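Local coordinates for protein Ufm1-specific protease (Caenorhabditis elegans, PDB 5EJJ) that cleaves the peptide bond at the C-terminal glycine of the ubiquitin-like modifier UFM-1, acting as a thiol protease that frees UFM-1 from its target proteins, at residues Gly91-Gln96 against Val115-Glu120; Phe38-Lys41 against Val46-Val49; Ser99-Asn104 against Ser108-Met113; Val122-Ala127 against Gly297-Leu302; Glu59-Phe64 against Arg319-Lys324. All blocks are in the same frame, centred on the assembly; numbering follows the deposited sequence.

Contact 1. Residues Gly91-Gln96 against Val115-Glu120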
# COMPACT_ATOMS: atom_id res chain seq x y z
N GLY A 91 -1.27 -19.13 20.09
CA GLY A 91 -2.04 -19.85 19.09
C GLY A 91 -1.79 -21.34 19.23
O GLY A 91 -1.97 -21.87 20.31
N GLN A 92 -1.34 -22.01 18.17
CA GLN A 92 -1.19 -23.45 18.21
C GLN A 92 0.25 -23.92 17.89
O GLN A 92 0.49 -25.11 17.67
CB GLN A 92 -2.22 -24.13 17.31
CG GLN A 92 -1.97 -23.89 15.85
CD GLN A 92 -3.22 -23.44 15.10
OE1 GLN A 92 -3.38 -22.25 14.77
NE2 GLN A 92 -4.12 -24.40 14.81
N PHE A 93 1.19 -22.99 17.86
CA PHE A 93 2.62 -23.34 17.77
C PHE A 93 3.52 -22.20 18.23
O PHE A 93 3.05 -21.07 18.43
CB PHE A 93 3.02 -23.77 16.36
CG PHE A 93 2.88 -22.69 15.34
CD1 PHE A 93 3.85 -21.71 15.20
CD2 PHE A 93 1.77 -22.65 14.50
CE1 PHE A 93 3.71 -20.71 14.27
CE2 PHE A 93 1.62 -21.65 13.56
CZ PHE A 93 2.59 -20.68 13.44
N THR A 94 4.81 -22.50 18.39
CA THR A 94 5.81 -21.44 18.61
C THR A 94 6.99 -21.56 17.65
O THR A 94 7.61 -22.62 17.53
CB THR A 94 6.31 -21.38 20.06
OG1 THR A 94 5.20 -21.23 20.96
CG2 THR A 94 7.23 -20.19 20.23
N LEU A 95 7.30 -20.47 16.95
CA LEU A 95 8.50 -20.46 16.13
C LEU A 95 9.71 -20.39 17.05
O LEU A 95 9.73 -19.62 18.04
CB LEU A 95 8.52 -19.28 15.15
CG LEU A 95 7.43 -19.17 14.08
CD1 LEU A 95 7.68 -17.92 13.26
CD2 LEU A 95 7.42 -20.39 13.19
N GLN A 96 10.72 -21.21 16.76
CA GLN A 96 11.98 -21.12 17.48
C GLN A 96 12.97 -20.33 16.65
O GLN A 96 13.18 -20.63 15.48
CB GLN A 96 12.50 -22.51 17.82
CG GLN A 96 11.54 -23.28 18.71
CD GLN A 96 11.25 -22.56 20.02
OE1 GLN A 96 12.10 -21.84 20.55
NE2 GLN A 96 10.04 -22.75 20.54
N VAL A 115 10.68 -27.86 12.18
CA VAL A 115 10.48 -28.95 11.21
C VAL A 115 9.14 -28.93 10.45
O VAL A 115 9.09 -29.37 9.30
CB VAL A 115 10.74 -30.37 11.82
CG1 VAL A 115 12.05 -30.39 12.56
CG2 VAL A 115 9.63 -30.79 12.73
N MET A 116 8.08 -28.44 11.07
CA MET A 116 6.81 -28.50 10.37
C MET A 116 6.58 -27.34 9.40
O MET A 116 5.61 -27.34 8.64
CB MET A 116 5.62 -28.75 11.31
CG MET A 116 5.35 -27.70 12.36
SD MET A 116 3.69 -27.96 13.08
CE MET A 116 3.78 -26.94 14.55
N PHE A 117 7.50 -26.38 9.37
CA PHE A 117 7.37 -25.26 8.44
C PHE A 117 8.10 -25.42 7.12
O PHE A 117 9.15 -26.04 7.07
CB PHE A 117 7.77 -23.95 9.11
CG PHE A 117 6.79 -23.52 10.13
CD1 PHE A 117 6.78 -24.13 11.38
CD2 PHE A 117 5.85 -22.55 9.84
CE1 PHE A 117 5.86 -23.76 12.32
CE2 PHE A 117 4.93 -22.18 10.79
CZ PHE A 117 4.93 -22.78 12.04
N ASN A 118 7.53 -24.85 6.06
CA ASN A 118 8.13 -24.81 4.73
C ASN A 118 8.26 -23.40 4.23
O ASN A 118 7.27 -22.69 4.22
CB ASN A 118 7.26 -25.54 3.73
CG ASN A 118 7.40 -27.03 3.81
OD1 ASN A 118 7.22 -27.63 4.87
ND2 ASN A 118 7.70 -27.66 2.67
N ASN A 119 9.44 -22.98 3.79
CA ASN A 119 9.61 -21.66 3.19
C ASN A 119 8.90 -21.48 1.84
O ASN A 119 8.92 -22.36 0.99
CB ASN A 119 11.07 -21.30 3.01
CG ASN A 119 11.24 -19.94 2.39
OD1 ASN A 119 11.09 -18.92 3.06
ND2 ASN A 119 11.49 -19.90 1.10
N GLU A 120 8.30 -20.32 1.62
CA GLU A 120 7.52 -20.13 0.42
C GLU A 120 7.36 -18.66 0.18
O GLU A 120 7.27 -17.88 1.13
CB GLU A 120 6.17 -20.80 0.59
CG GLU A 120 5.00 -20.10 -0.07
CD GLU A 120 3.77 -21.00 -0.16
OE1 GLU A 120 3.95 -22.14 -0.66
OE2 GLU A 120 2.66 -20.57 0.29

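Contact 2. Residues Phe38-Lys41 against Val46-Val49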
# COMPACT_ATOMS: atom_id res chain seq x y z
N PHE A 38 0.60 -14.38 12.64
CA PHE A 38 -0.76 -14.26 12.14
C PHE A 38 -0.84 -14.96 10.80
O PHE A 38 0.13 -14.97 10.04
CB PHE A 38 -1.12 -12.80 11.98
CG PHE A 38 -1.24 -12.06 13.28
CD1 PHE A 38 -2.39 -12.17 14.05
CD2 PHE A 38 -0.22 -11.24 13.72
CE1 PHE A 38 -2.52 -11.47 15.25
CE2 PHE A 38 -0.33 -10.54 14.91
CZ PHE A 38 -1.48 -10.65 15.68
N GLY A 39 -1.99 -15.55 10.49
CA GLY A 39 -2.06 -16.37 9.30
C GLY A 39 -3.43 -16.90 8.98
O GLY A 39 -4.39 -16.64 9.70
N ARG A 40 -3.49 -17.63 7.88
CA ARG A 40 -4.71 -18.29 7.44
C ARG A 40 -4.75 -19.71 8.02
O ARG A 40 -4.15 -20.64 7.47
CB ARG A 40 -4.77 -18.29 5.92
CG ARG A 40 -4.78 -16.90 5.30
CD ARG A 40 -4.66 -16.92 3.77
NE ARG A 40 -4.73 -15.57 3.22
CZ ARG A 40 -3.99 -15.11 2.22
NH1 ARG A 40 -3.11 -15.91 1.63
NH2 ARG A 40 -4.15 -13.87 1.79
N LYS A 41 -5.44 -19.86 9.15
CA LYS A 41 -5.43 -21.07 9.97
C LYS A 41 -5.84 -22.33 9.24
O LYS A 41 -5.30 -23.38 9.50
CB LYS A 41 -6.32 -20.88 11.19
CG LYS A 41 -6.13 -21.92 12.28
CD LYS A 41 -6.51 -21.29 13.61
CE LYS A 41 -7.07 -22.27 14.62
NZ LYS A 41 -8.01 -21.53 15.54
N VAL A 46 1.27 -18.94 7.07
CA VAL A 46 1.55 -17.76 7.88
C VAL A 46 1.60 -16.53 6.99
O VAL A 46 2.25 -16.55 5.97
CB VAL A 46 2.90 -17.91 8.61
CG1 VAL A 46 3.29 -16.62 9.28
CG2 VAL A 46 2.82 -19.02 9.64
N ILE A 47 0.93 -15.44 7.35
CA ILE A 47 0.96 -14.27 6.48
C ILE A 47 1.77 -13.12 7.08
O ILE A 47 2.43 -12.40 6.35
CB ILE A 47 -0.46 -13.77 6.12
CG1 ILE A 47 -1.25 -14.88 5.44
CG2 ILE A 47 -0.41 -12.59 5.20
CD1 ILE A 47 -0.63 -15.34 4.18
N HIS A 48 1.70 -12.94 8.39
CA HIS A 48 2.38 -11.82 9.07
C HIS A 48 3.12 -12.30 10.30
O HIS A 48 2.51 -12.86 11.21
CB HIS A 48 1.38 -10.76 9.54
CG HIS A 48 0.58 -10.12 8.45
ND1 HIS A 48 1.15 -9.29 7.50
CD2 HIS A 48 -0.74 -10.15 8.19
CE1 HIS A 48 0.20 -8.87 6.68
NE2 HIS A 48 -0.95 -9.37 7.07
N VAL A 49 4.42 -12.08 10.36
CA VAL A 49 5.14 -12.31 11.60
C VAL A 49 5.47 -10.96 12.22
O VAL A 49 6.22 -10.16 11.66
CB VAL A 49 6.39 -13.14 11.37
CG1 VAL A 49 7.12 -13.32 12.67
CG2 VAL A 49 6.01 -14.49 10.80

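Contact 3. Residues Ser99-Asn104 against Ser108-Met113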
# COMPACT_ATOMS: atom_id res chain seq x y z
N SER A 99 19.08 -15.06 17.17
CA SER A 99 19.46 -13.74 16.66
C SER A 99 20.47 -13.89 15.52
O SER A 99 20.60 -13.00 14.67
CB SER A 99 20.03 -12.87 17.77
OG SER A 99 19.00 -12.39 18.63
N ARG A 100 21.18 -15.02 15.53
CA ARG A 100 22.11 -15.36 14.46
C ARG A 100 21.27 -15.47 13.20
O ARG A 100 21.47 -14.72 12.23
CB ARG A 100 22.79 -16.72 14.76
CG ARG A 100 24.22 -16.88 14.23
CD ARG A 100 24.45 -18.21 13.47
NE ARG A 100 24.06 -19.40 14.24
CZ ARG A 100 24.23 -20.67 13.84
NH1 ARG A 100 24.79 -20.94 12.66
NH2 ARG A 100 23.84 -21.69 14.61
N MET A 101 20.32 -16.40 13.25
CA MET A 101 19.43 -16.72 12.14
C MET A 101 18.78 -15.48 11.56
O MET A 101 18.78 -15.27 10.35
CB MET A 101 18.35 -17.67 12.67
CG MET A 101 17.20 -17.93 11.74
SD MET A 101 15.78 -18.43 12.72
CE MET A 101 16.41 -19.87 13.57
N LEU A 102 18.25 -14.65 12.46
CA LEU A 102 17.55 -13.44 12.07
C LEU A 102 18.45 -12.43 11.36
O LEU A 102 18.11 -11.94 10.28
CB LEU A 102 16.91 -12.80 13.30
CG LEU A 102 15.42 -13.04 13.55
CD1 LEU A 102 14.84 -14.08 12.59
CD2 LEU A 102 15.15 -13.44 14.99
N GLU A 103 19.59 -12.12 11.95
CA GLU A 103 20.43 -11.08 11.40
C GLU A 103 21.15 -11.55 10.13
O GLU A 103 21.32 -10.78 9.19
CB GLU A 103 21.35 -10.51 12.49
CG GLU A 103 20.53 -9.77 13.57
CD GLU A 103 21.34 -9.23 14.76
OE1 GLU A 103 22.59 -9.36 14.76
OE2 GLU A 103 20.72 -8.67 15.71
N ASN A 104 21.51 -12.83 10.08
CA ASN A 104 22.10 -13.41 8.87
C ASN A 104 21.07 -13.72 7.79
O ASN A 104 21.42 -13.87 6.62
CB ASN A 104 22.85 -14.70 9.21
CG ASN A 104 24.05 -14.45 10.10
OD1 ASN A 104 24.73 -13.41 9.99
ND2 ASN A 104 24.32 -15.40 11.01
N SER A 108 18.12 -21.38 5.62
CA SER A 108 18.95 -22.53 5.94
C SER A 108 18.71 -22.97 7.44
O SER A 108 18.22 -24.08 7.73
CB SER A 108 20.45 -22.22 5.54
OG SER A 108 20.68 -21.21 4.50
N GLU A 109 18.99 -22.07 8.39
CA GLU A 109 18.89 -22.39 9.83
C GLU A 109 17.46 -22.51 10.34
O GLU A 109 17.17 -23.31 11.25
CB GLU A 109 19.60 -21.33 10.68
CG GLU A 109 21.10 -21.20 10.46
CD GLU A 109 21.71 -20.07 11.30
OE1 GLU A 109 22.58 -19.32 10.77
OE2 GLU A 109 21.30 -19.92 12.48
N PHE A 110 16.58 -21.67 9.79
CA PHE A 110 15.16 -21.61 10.20
C PHE A 110 14.44 -22.94 9.98
O PHE A 110 13.59 -23.33 10.78
CB PHE A 110 14.41 -20.47 9.48
CG PHE A 110 12.92 -20.52 9.69
CD1 PHE A 110 12.34 -19.94 10.81
CD2 PHE A 110 12.09 -21.17 8.78
CE1 PHE A 110 10.97 -19.99 11.02
CE2 PHE A 110 10.71 -21.23 8.98
CZ PHE A 110 10.15 -20.65 10.10
N LEU A 111 14.76 -23.62 8.89
CA LEU A 111 14.10 -24.88 8.62
C LEU A 111 14.46 -25.99 9.60
O LEU A 111 13.64 -26.86 9.86
CB LEU A 111 14.40 -25.33 7.21
CG LEU A 111 13.81 -24.36 6.19
CD1 LEU A 111 14.21 -24.82 4.77
CD2 LEU A 111 12.27 -24.23 6.37
N ASP A 112 15.68 -25.94 10.15
CA ASP A 112 16.19 -26.99 11.04
C ASP A 112 15.62 -26.85 12.43
O ASP A 112 15.43 -27.84 13.15
CB ASP A 112 17.71 -26.90 11.17
CG ASP A 112 18.42 -27.23 9.88
OD1 ASP A 112 18.85 -26.28 9.18
OD2 ASP A 112 18.54 -28.45 9.58
N MET A 113 15.36 -25.61 12.81
CA MET A 113 14.80 -25.30 14.10
C MET A 113 13.27 -25.45 14.14
O MET A 113 12.67 -25.45 15.22
CB MET A 113 15.19 -23.89 14.48
CG MET A 113 15.47 -23.71 15.93
SD MET A 113 17.17 -23.24 16.14
CE MET A 113 17.97 -24.74 15.53

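Contact 4. Residues Val122-Ala127 against Gly297-Leu302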
# COMPACT_ATOMS: atom_id res chain seq x y z
N VAL A 122 5.09 -16.23 -0.49
CA VAL A 122 3.64 -16.06 -0.45
C VAL A 122 3.23 -14.86 -1.27
O VAL A 122 3.84 -13.78 -1.12
CB VAL A 122 3.17 -15.80 0.98
CG1 VAL A 122 1.64 -15.72 1.03
CG2 VAL A 122 3.73 -16.85 1.93
N LEU A 123 2.20 -15.04 -2.11
CA LEU A 123 1.77 -14.04 -3.09
C LEU A 123 0.42 -13.40 -2.75
O LEU A 123 -0.39 -14.00 -2.04
CB LEU A 123 1.64 -14.70 -4.47
CG LEU A 123 2.86 -15.41 -5.07
CD1 LEU A 123 2.48 -16.14 -6.34
CD2 LEU A 123 3.98 -14.44 -5.33
N MET A 124 0.16 -12.20 -3.28
CA MET A 124 -1.16 -11.60 -3.12
C MET A 124 -2.17 -12.51 -3.75
O MET A 124 -1.83 -13.34 -4.58
CB MET A 124 -1.24 -10.23 -3.77
CG MET A 124 -0.90 -9.15 -2.80
SD MET A 124 -0.65 -7.58 -3.61
CE MET A 124 0.10 -8.14 -5.15
N GLU A 125 -3.43 -12.34 -3.38
CA GLU A 125 -4.45 -13.27 -3.81
C GLU A 125 -5.77 -12.60 -3.49
O GLU A 125 -5.88 -11.96 -2.45
CB GLU A 125 -4.29 -14.53 -2.99
CG GLU A 125 -4.89 -15.75 -3.58
CD GLU A 125 -4.59 -16.99 -2.74
OE1 GLU A 125 -3.39 -17.24 -2.42
OE2 GLU A 125 -5.57 -17.69 -2.39
N GLY A 126 -6.74 -12.71 -4.39
CA GLY A 126 -8.10 -12.28 -4.11
C GLY A 126 -8.48 -10.86 -4.47
O GLY A 126 -7.65 -10.00 -4.77
N ALA A 127 -9.79 -10.61 -4.46
CA ALA A 127 -10.30 -9.26 -4.66
C ALA A 127 -10.63 -8.64 -3.29
O ALA A 127 -10.69 -9.35 -2.29
CB ALA A 127 -11.53 -9.29 -5.55
N GLY A 297 5.88 -4.66 0.95
CA GLY A 297 6.25 -6.03 1.22
C GLY A 297 5.05 -6.90 1.50
O GLY A 297 5.07 -8.10 1.21
N TRP A 298 4.03 -6.29 2.08
CA TRP A 298 2.81 -6.99 2.51
C TRP A 298 1.96 -7.59 1.37
O TRP A 298 1.90 -7.05 0.28
CB TRP A 298 1.94 -6.03 3.30
CG TRP A 298 2.39 -5.80 4.68
CD1 TRP A 298 3.67 -5.69 5.12
CD2 TRP A 298 1.55 -5.65 5.82
NE1 TRP A 298 3.67 -5.47 6.49
CE2 TRP A 298 2.38 -5.44 6.93
CE3 TRP A 298 0.17 -5.66 6.00
CZ2 TRP A 298 1.88 -5.27 8.20
CZ3 TRP A 298 -0.32 -5.48 7.25
CH2 TRP A 298 0.52 -5.29 8.34
N VAL A 299 1.30 -8.70 1.64
CA VAL A 299 0.49 -9.34 0.62
C VAL A 299 -0.95 -9.48 1.06
O VAL A 299 -1.76 -10.13 0.40
CB VAL A 299 1.02 -10.73 0.26
CG1 VAL A 299 2.37 -10.61 -0.31
CG2 VAL A 299 1.07 -11.59 1.51
N SER A 300 -1.28 -8.88 2.20
CA SER A 300 -2.65 -8.73 2.61
C SER A 300 -2.69 -7.30 3.16
O SER A 300 -1.66 -6.79 3.60
CB SER A 300 -3.02 -9.81 3.64
OG SER A 300 -4.16 -9.47 4.42
N LEU A 301 -3.87 -6.67 3.13
CA LEU A 301 -4.03 -5.27 3.49
C LEU A 301 -3.95 -5.02 4.98
O LEU A 301 -4.01 -5.96 5.77
CB LEU A 301 -5.37 -4.76 2.95
CG LEU A 301 -5.54 -4.87 1.43
CD1 LEU A 301 -6.99 -4.67 1.03
CD2 LEU A 301 -4.66 -3.84 0.73
N LEU A 302 -3.82 -3.75 5.36
CA LEU A 302 -3.77 -3.30 6.75
C LEU A 302 -4.88 -2.29 6.94
O LEU A 302 -5.02 -1.36 6.14
CB LEU A 302 -2.44 -2.61 7.03
CG LEU A 302 -2.27 -1.81 8.32
CD1 LEU A 302 -2.15 -2.68 9.54
CD2 LEU A 302 -1.03 -1.02 8.21
O HOH W 1 -3.39 -12.16 -0.20

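Contact 5. Residues Glu59-Phe64 against Arg319-Lys324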
# COMPACT_ATOMS: atom_id res chain seq x y z
N GLU A 59 -1.56 -8.61 25.95
CA GLU A 59 -2.84 -8.99 25.35
C GLU A 59 -3.56 -7.81 24.70
O GLU A 59 -4.31 -7.98 23.75
CB GLU A 59 -3.76 -9.61 26.40
CG GLU A 59 -4.19 -11.03 26.08
CD GLU A 59 -5.43 -11.09 25.20
OE1 GLU A 59 -6.50 -10.60 25.64
OE2 GLU A 59 -5.35 -11.62 24.07
N SER A 60 -3.33 -6.61 25.23
CA SER A 60 -3.95 -5.40 24.67
C SER A 60 -3.47 -5.13 23.25
O SER A 60 -4.27 -4.80 22.37
CB SER A 60 -3.68 -4.17 25.54
OG SER A 60 -3.85 -4.47 26.91
N ASN A 61 -2.16 -5.27 23.04
CA ASN A 61 -1.59 -5.05 21.72
C ASN A 61 -1.88 -6.20 20.77
O ASN A 61 -1.99 -5.99 19.58
CB ASN A 61 -0.09 -4.72 21.78
CG ASN A 61 0.17 -3.25 22.14
OD1 ASN A 61 -0.69 -2.39 21.93
ND2 ASN A 61 1.36 -2.95 22.68
N ARG A 62 -2.02 -7.41 21.30
CA ARG A 62 -2.33 -8.54 20.44
C ARG A 62 -3.66 -8.26 19.78
O ARG A 62 -3.82 -8.40 18.58
CB ARG A 62 -2.38 -9.85 21.21
CG ARG A 62 -2.33 -11.08 20.32
CD ARG A 62 -2.87 -12.37 21.00
NE ARG A 62 -4.20 -12.22 21.63
CZ ARG A 62 -5.35 -11.94 20.99
NH1 ARG A 62 -5.40 -11.75 19.67
NH2 ARG A 62 -6.48 -11.83 21.69
N GLN A 63 -4.63 -7.84 20.59
CA GLN A 63 -5.95 -7.51 20.08
C GLN A 63 -5.93 -6.32 19.15
O GLN A 63 -6.74 -6.24 18.22
CB GLN A 63 -6.90 -7.20 21.23
CG GLN A 63 -7.14 -8.34 22.19
CD GLN A 63 -7.99 -7.91 23.36
OE1 GLN A 63 -8.52 -6.79 23.38
NE2 GLN A 63 -8.13 -8.79 24.34
N PHE A 64 -5.05 -5.36 19.39
CA PHE A 64 -4.96 -4.26 18.43
C PHE A 64 -4.45 -4.74 17.08
O PHE A 64 -4.98 -4.36 16.04
CB PHE A 64 -4.10 -3.11 18.92
CG PHE A 64 -4.07 -1.96 17.96
CD1 PHE A 64 -5.17 -1.10 17.86
CD2 PHE A 64 -2.99 -1.78 17.10
CE1 PHE A 64 -5.17 -0.05 16.96
CE2 PHE A 64 -2.97 -0.74 16.20
CZ PHE A 64 -4.06 0.13 16.12
N ARG A 319 1.67 7.46 14.15
CA ARG A 319 2.28 6.89 12.98
C ARG A 319 3.57 6.16 13.35
O ARG A 319 3.79 5.02 12.95
CB ARG A 319 2.50 7.95 11.92
CG ARG A 319 1.50 7.85 10.80
CD ARG A 319 1.08 9.20 10.28
NE ARG A 319 2.23 9.99 9.88
CZ ARG A 319 2.41 11.27 10.19
NH1 ARG A 319 1.51 11.93 10.93
NH2 ARG A 319 3.51 11.90 9.77
N ILE A 320 4.41 6.79 14.16
CA ILE A 320 5.65 6.14 14.58
C ILE A 320 5.35 4.89 15.40
O ILE A 320 5.94 3.83 15.19
CB ILE A 320 6.58 7.12 15.34
CG1 ILE A 320 7.34 7.98 14.34
CG2 ILE A 320 7.57 6.38 16.23
CD1 ILE A 320 7.42 9.39 14.75
N ARG A 321 4.42 5.01 16.34
CA ARG A 321 4.04 3.89 17.18
C ARG A 321 3.58 2.75 16.29
O ARG A 321 4.01 1.61 16.45
CB ARG A 321 2.94 4.32 18.13
CG ARG A 321 2.20 3.19 18.81
CD ARG A 321 2.82 2.82 20.15
NE ARG A 321 1.87 2.04 20.96
CZ ARG A 321 2.21 0.97 21.68
NH1 ARG A 321 3.48 0.56 21.71
NH2 ARG A 321 1.28 0.32 22.38
N LEU A 322 2.72 3.09 15.34
CA LEU A 322 2.18 2.10 14.43
C LEU A 322 3.26 1.41 13.61
O LEU A 322 3.19 0.20 13.43
CB LEU A 322 1.11 2.71 13.53
CG LEU A 322 -0.27 2.94 14.14
CD1 LEU A 322 -1.28 2.91 13.05
CD2 LEU A 322 -0.63 1.90 15.15
N HIS A 323 4.26 2.15 13.14
CA HIS A 323 5.42 1.57 12.44
C HIS A 323 6.09 0.47 13.28
O HIS A 323 6.45 -0.61 12.78
CB HIS A 323 6.45 2.64 12.09
CG HIS A 323 6.18 3.35 10.80
ND1 HIS A 323 5.07 4.15 10.60
CD2 HIS A 323 6.89 3.39 9.64
CE1 HIS A 323 5.10 4.65 9.37
NE2 HIS A 323 6.19 4.20 8.77
N LYS A 324 6.26 0.73 14.57
CA LYS A 324 6.87 -0.26 15.45
C LYS A 324 5.96 -1.48 15.65
O LYS A 324 6.43 -2.61 15.74
CB LYS A 324 7.22 0.37 16.81
CG LYS A 324 8.48 1.21 16.77
CD LYS A 324 8.68 2.01 18.04
CE LYS A 324 9.52 3.27 17.75
NZ LYS A 324 9.64 4.16 18.94

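Contact 1. Residues Gly91-Gln96 against Val115-Glu120
The first torsions of Phe93 and Phe117 turn their rings to each other. Phe93 holds CG between its backbone N and its carbonyl carbon (chi1 64°). Phe117 holds CG beside the backbone N, anti to the carbonyl carbon (chi1 -70°). The result is an edge-to-face aromatic pair in the hydrophobic interior of the MPN part of the protein. Phe117 supplies the edge and Phe93 the face. The ring centroids of Phe93 and Phe117 are 4.8 Å apart, and the planes stand at 71°. CZ of Phe117 points down onto the Phe93 ring, off its centre, and lies 3.3 Å from Phe93 CE1. Leu95, the next inward residue of strand 94-97, takes one face of the Phe117 ring in a CH-pi contact. Its CD2 sits almost straight over that face, 3.8 Å from the ring centroid of Phe117. Phe117 is therefore held from two directions, on a face by Leu95 and at an edge by Phe93. Trp4 of strand 4-6 meets both aromatic rings, edge-to-face with that of Phe93. Phe110 of helix 107-113 packs on Leu95 and Phe117. The two segments do not pair as strands: strand 94-97 borders strand 74-81, while strand 117-119 runs parallel to strand 4-6. Side chains alone make this contact. Met116 adds the last of them, an extended chain whose methyl CE lies 3.7 Å from Phe93 CB.

Contact 2. Residues Phe38-Lys41 against Val46-Val49
Phe38 O accepts two backbone N-H groups from the facing strand, those of Ile47 and His48. This is a classic beta bulge in the hairpin of strands 33-40 and 45-53. The bond from Ile47 N to Phe38 O measures 2.8 Å and lies in the carbonyl plane, on a lone pair. The one from His48 N to Phe38 O measures 3.1 Å and comes from above that plane. A third bond runs the other way, from Phe38 N to His48 O at 2.8 Å, and is nearly straight (171°). Beyond the bulge the register shifts by one, and Gly39 faces Val46 as a non-hydrogen-bonded pair. Phe38 and His48 send their side chains to the same face of the sheet, with Phe38 CB and His48 CB 4.0 Å apart. The Phe38 ring then leads away, to Leu65 and Glu66 of helix 59-68. The His48 ring meets Trp298.

Arg40 forms the next layer. Its chain is extended from CG to NE and passes obliquely across Ile47. Outside the two segments, NE makes a salt bridge with Asp72 and NH1 a hydrogen bond with Gln45. These two partners help fix the guanidinium over the isoleucine. A leucine in place of Arg40 would probably leave the Asp72 carboxylate without its charged mate and uncover the end of Ile47. That end is the methyl CD1, which lies over one face of the guanidinium, 3.6 Å from Arg40 NH1.

Contact 3. Residues Ser99-Asn104 against Ser108-Met113
Arg100 and Glu109 supply the charged part of the contact. The Glu109 carboxylate lies against one face of the Arg100 guanidinium, with OE2 over its centre. The two planes are 37° apart. OE2 of Glu109 is 3.3 Å from Arg100 NE, a salt bridge. No N-H points at that oxygen, so the attraction rests on charge alone. The Arg100 chain bends at chi2 and chi3, while that of Glu109 stays extended beyond CG. Both residues are on the outer side of the pair, where solvent probably weakens the bridge.

The segments form a helical hairpin. Helices 99-104 and 107-113 follow one another through a very short turn, and their axes run roughly antiparallel, at 144°. The axes approach to 9.6 Å, so the helices meet through side chains.

The apolar part centres on Met101, which is buried. Its CG is anti to the backbone N (chi1 170°), which directs the chain across to the second helix. SD lies 4.1 Å from Phe110 CB, near the plane of the Phe110 ring and at its edge. A bend at chi3 brings CE of Met101 to within 4.0 Å of Phe110 CA. The Phe110 ring continues inward to Met11 of helix 8-19 and to Leu95 and Leu97. At the margin, CE of Met101 is 4.3 Å from Met113 CB.

Contact 4. Residues Val122-Ala127 against Gly297-Leu302
Val299 carries the apolar side of this contact, set between Val122 and Met124. Its CG2 lies 4.2 Å from Val122 CG1, and the two valine side chains cross at about a right angle. CG1 of Val299, anti to its own carbonyl carbon (chi1 -63°), comes instead to the backbone, 3.6 Å from Val122 O. Met124 approaches with its CG, 3.9 Å from Val299 CB. The end of the Met124 chain turns off at chi3, and its side chain also touches Tyr196.

Both segments are loops. Residues 122-127 lead from strand 117-119 into strand 127-139, the first strand in the chain of the five-stranded sheet. Residues 297-302 lead into strand 302-306. Val122 and Val299 both rest on Ile47 of strand 45-53, so the two loops share a place beside the hairpin of the MPN part. Trp298 meets the His48 ring of the same strand.

The polar link between the loops goes through a water. It donates to Val299 O at 2.7 Å and, weakly, to Glu125 O at 3.4 Å. The Glu125 side chain takes no part in this bridge. Its carboxylate forms a salt bridge with Arg43, in the turn between strands 33-40 and 45-53.

Contact 5. Residues Glu59-Phe64 against Arg319-Lys324
Helix 59-68 meets helix 312-325 through Asn61 with Arg321 and Phe64 with Leu322; well away from these pairs, within the first helix, Glu59 OE2 is gripped by two nitrogens of Arg62. Arg62 comes side-on. Its NE is 2.8 Å and its NH2 2.6 Å from Glu59 OE2, and NH2 meets the syn lone pair. Arg62 NH1 also pairs with Glu66, so its guanidinium joins two carboxylates along one helix. In helix 312-325 the Arg319 carbonyl is likewise held twice. His323 N and His323 ND1 reach Arg319 O from opposite faces of its plane, ND1 at 2.8 Å.

Between the helices, Asn61 and Arg321 approach from opposite directions. Arg321 NH2 lies 3.7 Å from Asn61 CG, and the amide and guanidinium planes are 56° apart. The Arg321 chain sets out on the far side from its own N (chi1 165°) and bends at chi2, which brings NH2 to Asn61. Its NH1 makes a salt bridge with Asp56, just ahead of helix 59-68, which ties the arginine to the MPN part. Losing the Asn61 amide, as with an alanine here, would probably leave Arg321 NH2 without its polar neighbour and the guanidinium freer to turn, though Asp56 still holds NH1.

Deeper in, Phe64 and Leu322 cross at about a right angle. The Phe64 ring also touches Tyr318 and Met273. Its CE2 lies 3.7 Å from Leu322 CD2.

How the contacts relate
From the N terminus, contact 2 closes first, a short loop within one hairpin. Contact 5 then opens at helix 59-68 and closes only at helix 312-325. Contacts 1, 3 and 4 all nest inside that loop. Contact 3 nests again within contact 1, since its helical hairpin fills the span between strands 94-97 and 117-119. Contact 4 follows contact 1 directly in sequence. No two loops cross. Contacts 1 and 2 touch through Val46, which meets Phe93 and Phe117. Contacts 2 and 4 touch through Ile47 and His48. Contacts 1 to 3 belong largely to the MPN part. Contact 5 ties helix 59-68 to helix 312-325, and contact 4 brings two later loops together beside strand 45-53.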